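Local coordinates for outer membrane protein TP0453 (Treponema pallidum, PDB 3K8G) that alters membrane permeability at acidic pH, might be involved in ligand transport, and folds as a half-barrel with a large hydrophobic cavity, at residues Leu23-Ala28 with Ser250-Leu255; Arg36-His41 with Ala45-Ile50. All coordinates share one frame; numbering follows the deposited sequence.

Contact 1. Residues Leu23-Ala28 with Ser250-Leu255; sequences LYFPVA and SVISSL
Leu23 meets Ile252 methyl to methyl: CD2 of Leu23 lies 4.1 Å from CG2 of Ile252, the two side chains reaching past one another from opposing backbones. The backbones themselves stay well apart, with 9.7 Å between the CA atoms of Leu23 and Ile252, so side chains, not backbones, close the gap. The next residue, Tyr24, turns to the other face of the strand, where its ring packs against Phe149 and Cys153 of helix 147-153. This alternation is what a beta strand provides, and it brings the side chain of Phe25 back to the same face as Leu23. The CG of Phe25 stands beside the backbone N and anti to the carbonyl carbon (chi1 -63°), which directs the ring out toward the helix. Its far carbon CZ comes 4.0 Å from Ile252 CD1, and the methyl sits at the ring edge, near the ring plane, not over a face.

Strand 21-26 belongs to the U-shaped half-barrel, and helix 245-253, an amphipathic helix, lies across its surface; at this point its apolar side is represented by Ile252. Isoleucine suits the task because its two branches diverge from CB: short CG2 serves Leu23, while CG1 carries CD1 outward, extended at chi2 174°, to reach Phe25. All three touching residues are buried. The strand ends at Pro26, and the chain then turns away from the helix. Near the end of helix 245-253, Ser254 turns its hydroxyl back on the chain, with OG giving a hydrogen bond of 2.8 Å to Val251 O, tilted 35° from the carbonyl plane. The same OG is also hydrogen-bonded to Lys175 NZ of helix 169-176, a link between two of the helices that separate when the cavity opens.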
ATOM      1  N   LEU A  23       2.954  -1.894  -0.378  1.00  8.72           N
ATOM      2  CA  LEU A  23       1.560  -2.316  -0.230  1.00  9.73           C
ATOM      3  C   LEU A  23       1.050  -2.909  -1.533  1.00 10.04           C
ATOM      4  O   LEU A  23       1.418  -2.482  -2.621  1.00  8.66           O
ATOM      5  CB  LEU A  23       0.654  -1.123   0.136  1.00 12.02           C
ATOM      6  CG  LEU A  23       1.070  -0.255   1.328  1.00 15.36           C
ATOM      7  CD1 LEU A  23       2.054   0.875   0.850  1.00 15.06           C
ATOM      8  CD2 LEU A  23      -0.193   0.372   1.989  1.00 17.20           C
ATOM      9  N   TYR A  24       0.208  -3.927  -1.428  1.00  9.97           N
ATOM     10  CA  TYR A  24      -0.475  -4.410  -2.596  1.00 10.61           C
ATOM     11  C   TYR A  24      -1.943  -4.698  -2.215  1.00 13.10           C
ATOM     12  O   TYR A  24      -2.206  -5.436  -1.261  1.00  9.56           O
ATOM     13  CB  TYR A  24       0.229  -5.680  -3.105  1.00 10.89           C
ATOM     14  CG  TYR A  24      -0.594  -6.414  -4.119  1.00 10.03           C
ATOM     15  CD1 TYR A  24      -0.691  -5.966  -5.426  1.00 14.41           C
ATOM     16  CD2 TYR A  24      -1.287  -7.573  -3.754  1.00 12.82           C
ATOM     17  CE1 TYR A  24      -1.494  -6.674  -6.379  1.00 13.32           C
ATOM     18  CE2 TYR A  24      -2.098  -8.282  -4.683  1.00 15.32           C
ATOM     19  CZ  TYR A  24      -2.171  -7.835  -5.981  1.00 17.71           C
ATOM     20  OH  TYR A  24      -2.953  -8.553  -6.865  1.00 17.83           O
ATOM     21  N   PHE A  25      -2.883  -4.113  -2.965  1.00 12.88           N
ATOM     22  CA  PHE A  25      -4.321  -4.330  -2.726  1.00 16.64           C
ATOM     23  C   PHE A  25      -4.991  -4.833  -4.017  1.00 17.43           C
ATOM     24  O   PHE A  25      -5.133  -4.053  -4.948  1.00 16.69           O
ATOM     25  CB  PHE A  25      -5.019  -3.000  -2.434  1.00 15.68           C
ATOM     26  CG  PHE A  25      -4.557  -2.290  -1.177  1.00 20.09           C
ATOM     27  CD1 PHE A  25      -5.302  -2.370  -0.005  1.00 19.55           C
ATOM     28  CD2 PHE A  25      -3.444  -1.463  -1.200  1.00 24.15           C
ATOM     29  CE1 PHE A  25      -4.912  -1.698   1.149  1.00 23.76           C
ATOM     30  CE2 PHE A  25      -3.043  -0.786  -0.047  1.00 25.98           C
ATOM     31  CZ  PHE A  25      -3.769  -0.902   1.121  1.00 23.51           C
ATOM     32  N   PRO A  26      -5.439  -6.100  -4.058  1.00 17.31           N
ATOM     33  CA  PRO A  26      -6.419  -6.447  -5.099  1.00 17.76           C
ATOM     34  C   PRO A  26      -7.697  -5.644  -4.833  1.00 17.32           C
ATOM     35  O   PRO A  26      -8.155  -5.606  -3.708  1.00 18.77           O
ATOM     36  CB  PRO A  26      -6.653  -7.958  -4.906  1.00 20.15           C
ATOM     37  CG  PRO A  26      -5.826  -8.391  -3.706  1.00 15.01           C
ATOM     38  CD  PRO A  26      -5.173  -7.191  -3.096  1.00 19.89           C
ATOM     39  N   VAL A  27      -8.240  -4.952  -5.825  1.00 18.77           N
ATOM     40  CA  VAL A  27      -9.414  -4.104  -5.547  1.00 19.87           C
ATOM     41  C   VAL A  27     -10.660  -4.953  -5.213  1.00 20.81           C
ATOM     42  O   VAL A  27     -11.383  -4.622  -4.292  1.00 20.94           O
ATOM     43  CB  VAL A  27      -9.681  -3.090  -6.670  1.00 21.31           C
ATOM     44  CG1 VAL A  27     -10.972  -2.287  -6.425  1.00 21.08           C
ATOM     45  CG2 VAL A  27      -8.453  -2.133  -6.794  1.00 19.52           C
ATOM     46  N   ALA A  28     -10.881  -6.040  -5.950  1.00 21.25           N
ATOM     47  CA  ALA A  28     -12.040  -6.951  -5.677  1.00 22.05           C
ATOM     48  C   ALA A  28     -11.959  -7.575  -4.285  1.00 20.80           C
ATOM     49  O   ALA A  28     -10.945  -8.194  -3.915  1.00 20.60           O
ATOM     50  CB  ALA A  28     -12.160  -8.019  -6.745  1.00 19.39           C
ATOM     51  N   SER A 250      -7.359   3.303   9.188  1.00 24.43           N
ATOM     52  CA  SER A 250      -6.732   4.306  10.052  1.00 26.67           C
ATOM     53  C   SER A 250      -5.231   4.016  10.286  1.00 25.73           C
ATOM     54  O   SER A 250      -4.394   4.904  10.137  1.00 24.30           O
ATOM     55  CB  SER A 250      -7.499   4.357  11.380  1.00 27.43           C
ATOM     56  OG  SER A 250      -6.766   5.051  12.375  1.00 34.50           O
ATOM     57  N   VAL A 251      -4.906   2.775  10.639  1.00 24.96           N
ATOM     58  CA  VAL A 251      -3.495   2.328  10.754  1.00 24.99           C
ATOM     59  C   VAL A 251      -2.678   2.669   9.490  1.00 23.11           C
ATOM     60  O   VAL A 251      -1.570   3.230   9.560  1.00 22.42           O
ATOM     61  CB  VAL A 251      -3.405   0.797  11.093  1.00 24.69           C
ATOM     62  CG1 VAL A 251      -1.983   0.267  10.915  1.00 26.82           C
ATOM     63  CG2 VAL A 251      -3.899   0.530  12.523  1.00 26.72           C
ATOM     64  N   ILE A 252      -3.222   2.346   8.322  1.00 20.13           N
ATOM     65  CA  ILE A 252      -2.529   2.658   7.075  1.00 19.93           C
ATOM     66  C   ILE A 252      -2.427   4.170   6.774  1.00 21.49           C
ATOM     67  O   ILE A 252      -1.388   4.662   6.308  1.00 19.41           O
ATOM     68  CB  ILE A 252      -3.193   1.902   5.895  1.00 19.54           C
ATOM     69  CG1 ILE A 252      -2.978   0.389   6.091  1.00 22.41           C
ATOM     70  CG2 ILE A 252      -2.649   2.408   4.573  1.00 16.73           C
ATOM     71  CD1 ILE A 252      -3.693  -0.504   5.094  1.00 24.17           C
ATOM     72  N   SER A 253      -3.519   4.888   7.028  1.00 22.28           N
ATOM     73  CA  SER A 253      -3.613   6.324   6.821  1.00 24.47           C
ATOM     74  C   SER A 253      -2.619   7.055   7.693  1.00 24.13           C
ATOM     75  O   SER A 253      -2.016   8.034   7.262  1.00 27.72           O
ATOM     76  CB  SER A 253      -5.022   6.802   7.207  1.00 23.36           C
ATOM     77  OG  SER A 253      -5.950   6.399   6.231  1.00 29.69           O
ATOM     78  N   SER A 254      -2.432   6.556   8.909  1.00 25.21           N
ATOM     79  CA  SER A 254      -1.586   7.208   9.902  1.00 25.76           C
ATOM     80  C   SER A 254      -0.090   7.225   9.538  1.00 25.03           C
ATOM     81  O   SER A 254       0.693   7.855  10.245  1.00 26.09           O
ATOM     82  CB  SER A 254      -1.772   6.566  11.271  1.00 24.92           C
ATOM     83  OG  SER A 254      -1.119   5.310  11.308  1.00 29.09           O
ATOM     84  N   LEU A 255       0.306   6.516   8.474  1.00 23.39           N
ATOM     85  CA  LEU A 255       1.684   6.599   7.954  1.00 22.69           C
ATOM     86  C   LEU A 255       1.988   8.031   7.510  1.00 22.82           C
ATOM     87  O   LEU A 255       3.099   8.543   7.705  1.00 22.15           O
ATOM     88  CB  LEU A 255       1.869   5.629   6.764  1.00 21.94           C
ATOM     89  CG  LEU A 255       1.941   4.124   7.084  1.00 23.41           C
ATOM     90  CD1 LEU A 255       1.890   3.224   5.827  1.00 17.64           C
ATOM     91  CD2 LEU A 255       3.218   3.828   7.923  1.00 23.48           C
TER

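Contact 2. Residues Arg36-His41 with Ala45-Ile50; sequences RIIENH and ADIKKI
Ile38 faces Ile47 and Lys48 of the neighbouring helix, and its CB bond points toward them. From CB the side chain forks. The CG1 branch passes Ile47 CG2 at 4.2 Å and continues to CD1, which lies 3.8 Å from that same methyl. The other branch, CG2, rests 4.3 Å from Lys48 CG, so a single beta-branched residue packs against both an isoleucine methyl and the aliphatic stem of a lysine. Ile47 offers only its short branch here: CG2 stands anti to the backbone N (chi1 -51° for CG1), and its longer branch, ending in CD1, is directed elsewhere.

The two helices, 31-41 and 45-52, form an antiparallel helical hairpin. The axes of the short segments approach to 10.6 Å and run at 163° to each other, a rather wide spacing that large side chains are needed to span. Both helices are assigned as amphipathic, consistent with isoleucines meeting between them and a charged pair, Glu39 and Lys48, lying at the outer side. Lys48 extends beyond CG across to Glu39, making a long salt bridge of 3.8 Å between Lys48 NZ and Glu39 OE2. The ammonium group lies almost as near Glu39 CG, at 4.0 Å, so it rides alongside the glutamate stem as much as against its carboxylate. Glu39 is exposed to solvent, which probably weakens the pairing further.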
ATOM      1  N   ARG A  36     -12.206   3.803   2.448  1.00 26.31           N
ATOM      2  CA  ARG A  36     -11.928   4.453   3.733  1.00 27.62           C
ATOM      3  C   ARG A  36     -10.548   5.100   3.778  1.00 26.64           C
ATOM      4  O   ARG A  36     -10.385   6.206   4.305  1.00 25.59           O
ATOM      5  CB  ARG A  36     -12.021   3.456   4.885  1.00 29.51           C
ATOM      6  CG  ARG A  36     -13.410   2.980   5.195  1.00 34.16           C
ATOM      7  CD  ARG A  36     -13.371   1.970   6.349  1.00 42.64           C
ATOM      8  NE  ARG A  36     -14.726   1.631   6.789  1.00 45.25           N
ATOM      9  CZ  ARG A  36     -15.402   2.287   7.730  1.00 45.48           C
ATOM     10  NH1 ARG A  36     -14.853   3.321   8.360  1.00 43.75           N
ATOM     11  NH2 ARG A  36     -16.633   1.898   8.047  1.00 45.77           N
ATOM     12  N   ILE A  37      -9.544   4.407   3.255  1.00 24.96           N
ATOM     13  CA  ILE A  37      -8.207   5.003   3.212  1.00 23.46           C
ATOM     14  C   ILE A  37      -8.217   6.273   2.378  1.00 24.78           C
ATOM     15  O   ILE A  37      -7.711   7.306   2.813  1.00 24.90           O
ATOM     16  CB  ILE A  37      -7.158   4.018   2.678  1.00 23.38           C
ATOM     17  CG1 ILE A  37      -7.020   2.841   3.635  1.00 17.58           C
ATOM     18  CG2 ILE A  37      -5.784   4.731   2.483  1.00 25.99           C
ATOM     19  CD1 ILE A  37      -6.318   1.656   3.028  1.00 22.83           C
ATOM     20  N   ILE A  38      -8.830   6.207   1.198  1.00 26.15           N
ATOM     21  CA  ILE A  38      -8.897   7.382   0.326  1.00 28.53           C
ATOM     22  C   ILE A  38      -9.577   8.557   1.029  1.00 30.33           C
ATOM     23  O   ILE A  38      -9.043   9.675   1.034  1.00 29.23           O
ATOM     24  CB  ILE A  38      -9.593   7.056  -0.999  1.00 27.36           C
ATOM     25  CG1 ILE A  38      -8.675   6.188  -1.862  1.00 28.79           C
ATOM     26  CG2 ILE A  38     -10.078   8.353  -1.730  1.00 29.20           C
ATOM     27  CD1 ILE A  38      -9.362   5.660  -3.094  1.00 31.66           C
ATOM     28  N   GLU A  39     -10.732   8.282   1.647  1.00 31.10           N
ATOM     29  CA  GLU A  39     -11.475   9.267   2.425  1.00 34.05           C
ATOM     30  C   GLU A  39     -10.645   9.976   3.484  1.00 34.08           C
ATOM     31  O   GLU A  39     -10.771  11.188   3.644  1.00 34.48           O
ATOM     32  CB  GLU A  39     -12.669   8.615   3.130  1.00 34.76           C
ATOM     33  CG  GLU A  39     -13.793   8.217   2.228  1.00 39.51           C
ATOM     34  CD  GLU A  39     -14.921   7.601   3.008  1.00 45.07           C
ATOM     35  OE1 GLU A  39     -15.485   8.320   3.859  1.00 50.10           O
ATOM     36  OE2 GLU A  39     -15.225   6.408   2.784  1.00 47.53           O
ATOM     37  N   ASN A  40      -9.827   9.213   4.215  1.00 33.95           N
ATOM     38  CA  ASN A  40      -8.946   9.760   5.250  1.00 35.16           C
ATOM     39  C   ASN A  40      -7.929  10.782   4.708  1.00 37.38           C
ATOM     40  O   ASN A  40      -7.373  11.568   5.481  1.00 37.24           O
ATOM     41  CB  ASN A  40      -8.172   8.633   5.947  1.00 33.90           C
ATOM     42  CG  ASN A  40      -9.059   7.711   6.806  1.00 36.71           C
ATOM     43  OD1 ASN A  40     -10.209   8.025   7.122  1.00 30.22           O
ATOM     44  ND2 ASN A  40      -8.493   6.570   7.210  1.00 34.68           N
ATOM     45  N   HIS A  41      -7.692  10.772   3.392  1.00 39.43           N
ATOM     46  CA  HIS A  41      -6.659  11.627   2.780  1.00 43.19           C
ATOM     47  C   HIS A  41      -7.149  12.705   1.803  1.00 45.74           C
ATOM     48  O   HIS A  41      -6.350  13.528   1.344  1.00 47.39           O
ATOM     49  CB  HIS A  41      -5.578  10.778   2.096  1.00 41.98           C
ATOM     50  CG  HIS A  41      -4.684  10.050   3.050  1.00 42.90           C
ATOM     51  ND1 HIS A  41      -4.387   8.711   2.911  1.00 45.00           N
ATOM     52  CD2 HIS A  41      -4.035  10.466   4.162  1.00 42.15           C
ATOM     53  CE1 HIS A  41      -3.578   8.339   3.886  1.00 44.68           C
ATOM     54  NE2 HIS A  41      -3.355   9.383   4.663  1.00 44.55           N
ATOM     55  N   ALA A  45     -13.606  13.005  -6.004  1.00 36.30           N
ATOM     56  CA  ALA A  45     -14.345  12.032  -6.809  1.00 34.42           C
ATOM     57  C   ALA A  45     -13.444  11.267  -7.782  1.00 31.74           C
ATOM     58  O   ALA A  45     -13.636  10.058  -7.977  1.00 31.72           O
ATOM     59  CB  ALA A  45     -15.527  12.689  -7.536  1.00 33.32           C
ATOM     60  N   ASP A  46     -12.454  11.969  -8.354  1.00 27.01           N
ATOM     61  CA  ASP A  46     -11.618  11.422  -9.425  1.00 25.51           C
ATOM     62  C   ASP A  46     -10.864  10.169  -8.947  1.00 22.50           C
ATOM     63  O   ASP A  46     -10.773   9.158  -9.666  1.00 21.18           O
ATOM     64  CB  ASP A  46     -10.598  12.452  -9.953  1.00 23.78           C
ATOM     65  CG  ASP A  46     -11.178  13.857 -10.123  1.00 29.53           C
ATOM     66  OD1 ASP A  46     -11.224  14.625  -9.137  1.00 30.20           O
ATOM     67  OD2 ASP A  46     -11.543  14.212 -11.262  1.00 28.93           O
ATOM     68  N   ILE A  47     -10.333  10.239  -7.741  1.00 21.98           N
ATOM     69  CA  ILE A  47      -9.567   9.089  -7.177  1.00 23.33           C
ATOM     70  C   ILE A  47     -10.471   7.874  -6.988  1.00 22.70           C
ATOM     71  O   ILE A  47     -10.125   6.766  -7.411  1.00 22.35           O
ATOM     72  CB  ILE A  47      -8.838   9.455  -5.865  1.00 23.56           C
ATOM     73  CG1 ILE A  47      -8.017  10.742  -6.032  1.00 27.67           C
ATOM     74  CG2 ILE A  47      -7.902   8.307  -5.394  1.00 28.17           C
ATOM     75  CD1 ILE A  47      -6.778  10.625  -6.963  1.00 29.93           C
ATOM     76  N   LYS A  48     -11.656   8.086  -6.402  1.00 25.87           N
ATOM     77  CA  LYS A  48     -12.637   7.005  -6.258  1.00 25.67           C
ATOM     78  C   LYS A  48     -13.025   6.466  -7.624  1.00 25.88           C
ATOM     79  O   LYS A  48     -13.077   5.253  -7.826  1.00 26.01           O
ATOM     80  CB  LYS A  48     -13.883   7.463  -5.465  1.00 27.63           C
ATOM     81  CG  LYS A  48     -13.678   7.477  -3.956  1.00 31.81           C
ATOM     82  CD  LYS A  48     -14.987   7.341  -3.185  1.00 39.22           C
ATOM     83  CE  LYS A  48     -14.726   7.318  -1.674  1.00 42.59           C
ATOM     84  NZ  LYS A  48     -15.949   6.960  -0.880  1.00 43.12           N
ATOM     85  N   LYS A  49     -13.267   7.367  -8.579  1.00 25.77           N
ATOM     86  CA  LYS A  49     -13.611   6.946  -9.934  1.00 25.24           C
ATOM     87  C   LYS A  49     -12.523   6.068 -10.552  1.00 24.44           C
ATOM     88  O   LYS A  49     -12.828   5.056 -11.207  1.00 24.02           O
ATOM     89  CB  LYS A  49     -13.937   8.157 -10.823  1.00 25.96           C
ATOM     90  CG  LYS A  49     -15.338   8.743 -10.532  1.00 27.33           C
ATOM     91  CD  LYS A  49     -15.587  10.037 -11.324  1.00 32.50           C
ATOM     92  CE  LYS A  49     -16.997  10.587 -11.098  1.00 34.63           C
ATOM     93  NZ  LYS A  49     -17.194  10.966  -9.675  1.00 35.96           N
ATOM     94  N   ILE A  50     -11.261   6.447 -10.344  1.00 25.15           N
ATOM     95  CA  ILE A  50     -10.128   5.651 -10.849  1.00 23.27           C
ATOM     96  C   ILE A  50     -10.117   4.262 -10.205  1.00 22.73           C
ATOM     97  O   ILE A  50      -9.956   3.234 -10.911  1.00 21.08           O
ATOM     98  CB  ILE A  50      -8.769   6.395 -10.679  1.00 24.51           C
ATOM     99  CG1 ILE A  50      -8.745   7.658 -11.569  1.00 24.84           C
ATOM    100  CG2 ILE A  50      -7.566   5.472 -11.038  1.00 20.99           C
ATOM    101  CD1 ILE A  50      -7.589   8.588 -11.309  1.00 24.70           C
TER

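In the fold
The centres of contacts 1 and 2 are 12 Å apart, and helix 31-41 joins them by packing one side on helix 245-253 and another on helix 45-52. Ile252 CD1 reaches Ile37 CD1 at 4.0 Å, and beside that pair Ser253 makes two probable hydrogen bonds: Asn40 ND2 to Ser253 OG, 2.7 Å, and His41 NE2 to Ser253 O, 3.2 Å. His41 ND1 is hydrogen-bonded to a bound methylpentanediol, probably from the crystallisation liquor, and a bound methylpentanediol lies about 3 Å (nearest atoms) from the Ile47 side chain. These three amphipathic helices are the ones that move to open the cavity; their mutual contacts are consistent with a concerted shift.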